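Putative acetyltransferase (Nocardia farcinica, PDB 3D9W) probably transfers acetyl groups to the amino group of arylamines. Local coordinates at residues Gly142-Tyr147 against Gln225-Asp230; His232-Leu235 against Leu240-Glu243. All blocks are in the same frame, centred on the assembly; numbering follows the deposited sequence.

Contact 1 (Gly142-Tyr147 against Gln225-Asp230)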
# COMPACT_ATOMS: atom_id res chain seq x y z
N GLY A 142 5.52 -0.73 -4.02
CA GLY A 142 4.98 -1.22 -5.27
C GLY A 142 4.31 -2.55 -5.02
O GLY A 142 3.90 -2.82 -3.89
N PRO A 143 4.18 -3.41 -6.04
CA PRO A 143 4.63 -3.23 -7.42
C PRO A 143 4.03 -2.01 -8.10
O PRO A 143 2.87 -1.69 -7.87
CB PRO A 143 4.18 -4.52 -8.08
CG PRO A 143 4.30 -5.49 -7.01
CD PRO A 143 3.67 -4.77 -5.85
N LEU A 144 4.82 -1.34 -8.94
CA LEU A 144 4.34 -0.16 -9.66
C LEU A 144 3.55 -0.47 -10.93
O LEU A 144 3.33 0.41 -11.76
CB LEU A 144 5.50 0.79 -9.96
CG LEU A 144 6.80 0.21 -10.53
CD1 LEU A 144 6.55 -0.38 -11.91
CD2 LEU A 144 7.85 1.30 -10.59
N ARG A 145 3.15 -1.73 -11.08
CA ARG A 145 2.35 -2.21 -12.21
C ARG A 145 1.59 -3.39 -11.64
O ARG A 145 2.11 -4.10 -10.78
CB ARG A 145 3.21 -2.72 -13.37
CG ARG A 145 4.24 -1.71 -13.89
CD ARG A 145 4.12 -1.49 -15.37
NE ARG A 145 3.25 -0.37 -15.70
CZ ARG A 145 3.68 0.84 -16.06
NH1 ARG A 145 4.98 1.08 -16.13
NH2 ARG A 145 2.81 1.79 -16.38
N PRO A 146 0.36 -3.62 -12.10
CA PRO A 146 -0.38 -4.76 -11.57
C PRO A 146 0.22 -6.08 -12.05
O PRO A 146 0.82 -6.14 -13.12
CB PRO A 146 -1.78 -4.53 -12.12
CG PRO A 146 -1.50 -3.93 -13.46
CD PRO A 146 -0.40 -2.94 -13.16
N TYR A 147 0.08 -7.12 -11.25
CA TYR A 147 0.58 -8.42 -11.65
C TYR A 147 -0.60 -9.35 -11.87
O TYR A 147 -1.54 -9.38 -11.08
CB TYR A 147 1.55 -8.99 -10.61
CG TYR A 147 1.01 -9.14 -9.21
CD1 TYR A 147 1.09 -8.08 -8.30
CD2 TYR A 147 0.51 -10.36 -8.76
CE1 TYR A 147 0.69 -8.25 -6.98
CE2 TYR A 147 0.11 -10.53 -7.45
CZ TYR A 147 0.20 -9.48 -6.56
OH TYR A 147 -0.19 -9.66 -5.25
N GLN A 225 7.38 4.89 4.08
CA GLN A 225 7.97 4.39 2.86
C GLN A 225 7.61 5.40 1.78
O GLN A 225 6.59 6.08 1.87
CB GLN A 225 7.41 3.03 2.48
CG GLN A 225 7.60 1.96 3.51
CD GLN A 225 7.06 0.64 3.03
OE1 GLN A 225 7.64 -0.01 2.17
NE2 GLN A 225 5.91 0.24 3.58
N ARG A 226 8.48 5.52 0.79
CA ARG A 226 8.25 6.40 -0.34
C ARG A 226 8.75 5.55 -1.48
O ARG A 226 9.86 5.02 -1.42
CB ARG A 226 9.07 7.68 -0.22
CG ARG A 226 8.77 8.69 -1.31
CD ARG A 226 7.32 9.13 -1.24
NE ARG A 226 7.05 10.21 -2.18
CZ ARG A 226 6.68 10.04 -3.44
NH1 ARG A 226 6.53 8.82 -3.94
NH2 ARG A 226 6.49 11.09 -4.22
N PHE A 227 7.93 5.37 -2.50
CA PHE A 227 8.34 4.51 -3.60
C PHE A 227 8.53 5.21 -4.94
O PHE A 227 7.65 5.92 -5.42
CB PHE A 227 7.36 3.36 -3.74
CG PHE A 227 7.81 2.30 -4.69
CD1 PHE A 227 9.01 1.64 -4.47
CD2 PHE A 227 7.06 1.99 -5.82
CE1 PHE A 227 9.45 0.68 -5.36
CE2 PHE A 227 7.50 1.03 -6.72
CZ PHE A 227 8.70 0.37 -6.49
N HIS A 228 9.70 4.99 -5.53
CA HIS A 228 10.04 5.56 -6.82
C HIS A 228 10.27 4.41 -7.81
O HIS A 228 10.43 3.26 -7.40
CB HIS A 228 11.28 6.45 -6.70
CG HIS A 228 11.08 7.64 -5.80
ND1 HIS A 228 10.18 8.64 -6.08
CD2 HIS A 228 11.67 7.98 -4.63
CE1 HIS A 228 10.21 9.55 -5.12
NE2 HIS A 228 11.11 9.17 -4.23
N SER A 229 10.28 4.72 -9.11
CA SER A 229 10.46 3.67 -10.10
C SER A 229 11.84 3.04 -10.00
O SER A 229 12.00 1.87 -10.28
CB SER A 229 10.26 4.22 -11.51
OG SER A 229 11.46 4.76 -12.01
N ASP A 230 12.81 3.82 -9.56
CA ASP A 230 14.18 3.34 -9.45
C ASP A 230 14.73 3.17 -8.03
O ASP A 230 15.84 2.69 -7.86
CB ASP A 230 15.10 4.27 -10.24
CG ASP A 230 15.18 5.66 -9.64
OD1 ASP A 230 14.26 6.03 -8.88
OD2 ASP A 230 16.14 6.40 -9.93
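Gly142 and Leu144 lie across from Phe227 and Ser229, with 6.8 Å between the CA atoms of Gly142 and Phe227, as the loop 142-147 passes the end of strand 223-227. Phe227 is the centre of the contact. Its CG stands anti to the backbone N (chi1 -171°), which sends the ring out toward the loop. Gly142 lies over one face of that ring, toward the rim, its N 3.6 Å from Phe227 CD2. Having no side chain, Gly142 brings bare backbone against the aromatic surface, and the chain then passes through a cis peptide bond into Pro143. Leu144 comes to the edge instead: its CB sits in the ring plane, 3.8 Å from Phe227 CE2, and the two side chains cross at about a right angle. Farther out, Leu144 CD2 reaches past the ring to within 3.6 Å of Ser229 CA. The Trp161 ring meets that of Phe227 at an incline, and Trp161 NE1 bonds to Ser229 O. Thr46 of helix 35-48 touches Leu144. Gly142 O bonds to Arg190 NH1; between the two segments themselves the joint is van der Waals packing, buried and built round one aromatic ring.

Contact 2 (His232-Leu235 against Leu240-Glu243)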
# COMPACT_ATOMS: atom_id res chain seq x y z
N HIS A 232 13.58 2.90 -3.44
CA HIS A 232 12.59 2.75 -2.39
C HIS A 232 13.17 3.27 -1.08
O HIS A 232 14.20 2.79 -0.62
CB HIS A 232 12.23 1.26 -2.27
CG HIS A 232 11.26 0.94 -1.18
ND1 HIS A 232 11.30 -0.25 -0.49
CD2 HIS A 232 10.21 1.63 -0.68
CE1 HIS A 232 10.31 -0.28 0.39
NE2 HIS A 232 9.63 0.85 0.29
N HIS A 233 12.52 4.26 -0.49
CA HIS A 233 12.98 4.82 0.77
C HIS A 233 12.13 4.23 1.87
O HIS A 233 10.94 3.99 1.68
CB HIS A 233 12.80 6.34 0.81
CG HIS A 233 13.68 7.09 -0.14
ND1 HIS A 233 15.06 7.08 -0.07
CD2 HIS A 233 13.37 7.90 -1.18
CE1 HIS A 233 15.56 7.85 -1.01
NE2 HIS A 233 14.56 8.36 -1.70
N VAL A 234 12.74 4.00 3.03
CA VAL A 234 12.02 3.46 4.18
C VAL A 234 12.54 4.03 5.49
O VAL A 234 13.75 4.08 5.72
CB VAL A 234 12.14 1.91 4.26
CG1 VAL A 234 11.48 1.40 5.54
CG2 VAL A 234 11.49 1.27 3.06
N LEU A 235 11.62 4.47 6.34
CA LEU A 235 11.98 4.98 7.66
C LEU A 235 11.36 4.03 8.68
O LEU A 235 10.15 3.96 8.81
CB LEU A 235 11.46 6.40 7.90
CG LEU A 235 11.81 6.87 9.32
CD1 LEU A 235 13.33 6.83 9.52
CD2 LEU A 235 11.30 8.26 9.54
N LEU A 240 17.06 4.81 8.49
CA LEU A 240 16.64 5.24 7.17
C LEU A 240 17.26 4.34 6.11
O LEU A 240 18.48 4.21 6.02
CB LEU A 240 17.06 6.69 6.92
CG LEU A 240 16.69 7.29 5.56
CD1 LEU A 240 15.20 7.21 5.35
CD2 LEU A 240 17.15 8.72 5.50
N ILE A 241 16.40 3.71 5.32
CA ILE A 241 16.88 2.82 4.29
C ILE A 241 16.47 3.26 2.91
O ILE A 241 15.37 3.77 2.71
CB ILE A 241 16.32 1.41 4.47
CG1 ILE A 241 16.25 1.06 5.95
CG2 ILE A 241 17.19 0.41 3.70
CD1 ILE A 241 15.48 -0.21 6.24
N THR A 242 17.37 3.07 1.95
CA THR A 242 17.10 3.39 0.57
C THR A 242 17.52 2.12 -0.16
O THR A 242 18.65 1.66 -0.02
CB THR A 242 17.92 4.59 0.08
OG1 THR A 242 17.58 5.75 0.85
CG2 THR A 242 17.62 4.86 -1.38
N GLU A 243 16.61 1.54 -0.93
CA GLU A 243 16.86 0.30 -1.65
C GLU A 243 16.70 0.52 -3.15
O GLU A 243 15.94 1.40 -3.56
CB GLU A 243 15.86 -0.75 -1.19
CG GLU A 243 16.26 -2.17 -1.48
CD GLU A 243 15.14 -3.14 -1.16
OE1 GLU A 243 14.36 -2.86 -0.22
OE2 GLU A 243 15.05 -4.19 -1.85
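His233 and Thr242 sit side by side in the middle of a tight antiparallel beta hairpin, strands 232-236 and 239-243, whose short segments run at 164° to each other. Four backbone bonds join 232-235 to 240-243, in two hydrogen-bonded pairs. His232 and Glu243 exchange theirs in both directions, with 2.7 Å from Glu243 N to His232 O. Val234 and Ile241 do the same, and there the Ile241 N-H points almost straight at Val234 O (176°).

The His233 side chain leaves on the face it shares with Thr242, Leu235 and Leu240. Its CB lies 4.1 Å from Ile241 O, and CG is turned anti to the carbonyl carbon (chi1 -67°). Thr242 OG1 takes the same setting on its own residue, so the two side chains point the same way and the hydroxyl arrives at the ring's edge, in plane, 3.0 Å from His233 ND1. Either atom could give the proton to this hydrogen bond. Next round the ring, His233 CE1 rests 3.6 Å from Thr242 CG2. At the far side NE2 bonds to Arg231 NE, so both ring nitrogens have partners, which should restrain the rotation of the imidazole.

The other face carries His232, Val234, Ile241 and Glu243. Val234 CG2 lies over one face of the His232 ring, toward its rim, and Val234 CB packs 4.2 Å from Ile241 CB. The polar ends here find partners beyond the hairpin: His232 NE2 bonds to Gln225 OE1 on the neighbouring strand, and Glu243 forms a salt bridge with Arg141. That leaves Glu243 OE1 near the edge of the His232 ring, 4.0 Å from His232 ND1 and not bonded to it, while OE2 is the oxygen paired with Arg141 NH2.

From the N terminus, the chain reaches 142-147 in the loop between strands 132-135 and 147-148 of the eight-stranded sheet. It then completes that sheet and runs through helix 200-212 before 225-230 closes contact 1 across 77 intervening residues. Contact 2 follows in series, without nesting or crossing: 232-235 turns back on 240-243 after four residues. Contact 1 is thus a long-range tie between a loop of the larger sheet and the end of a strand of the smaller one, and contact 2 a local hairpin inside that smaller, four-stranded sheet. They join through neighbouring strands 223-227 and 232-236, where Arg226 O and His233 N lie 2.9 Å apart in a probable hydrogen bond.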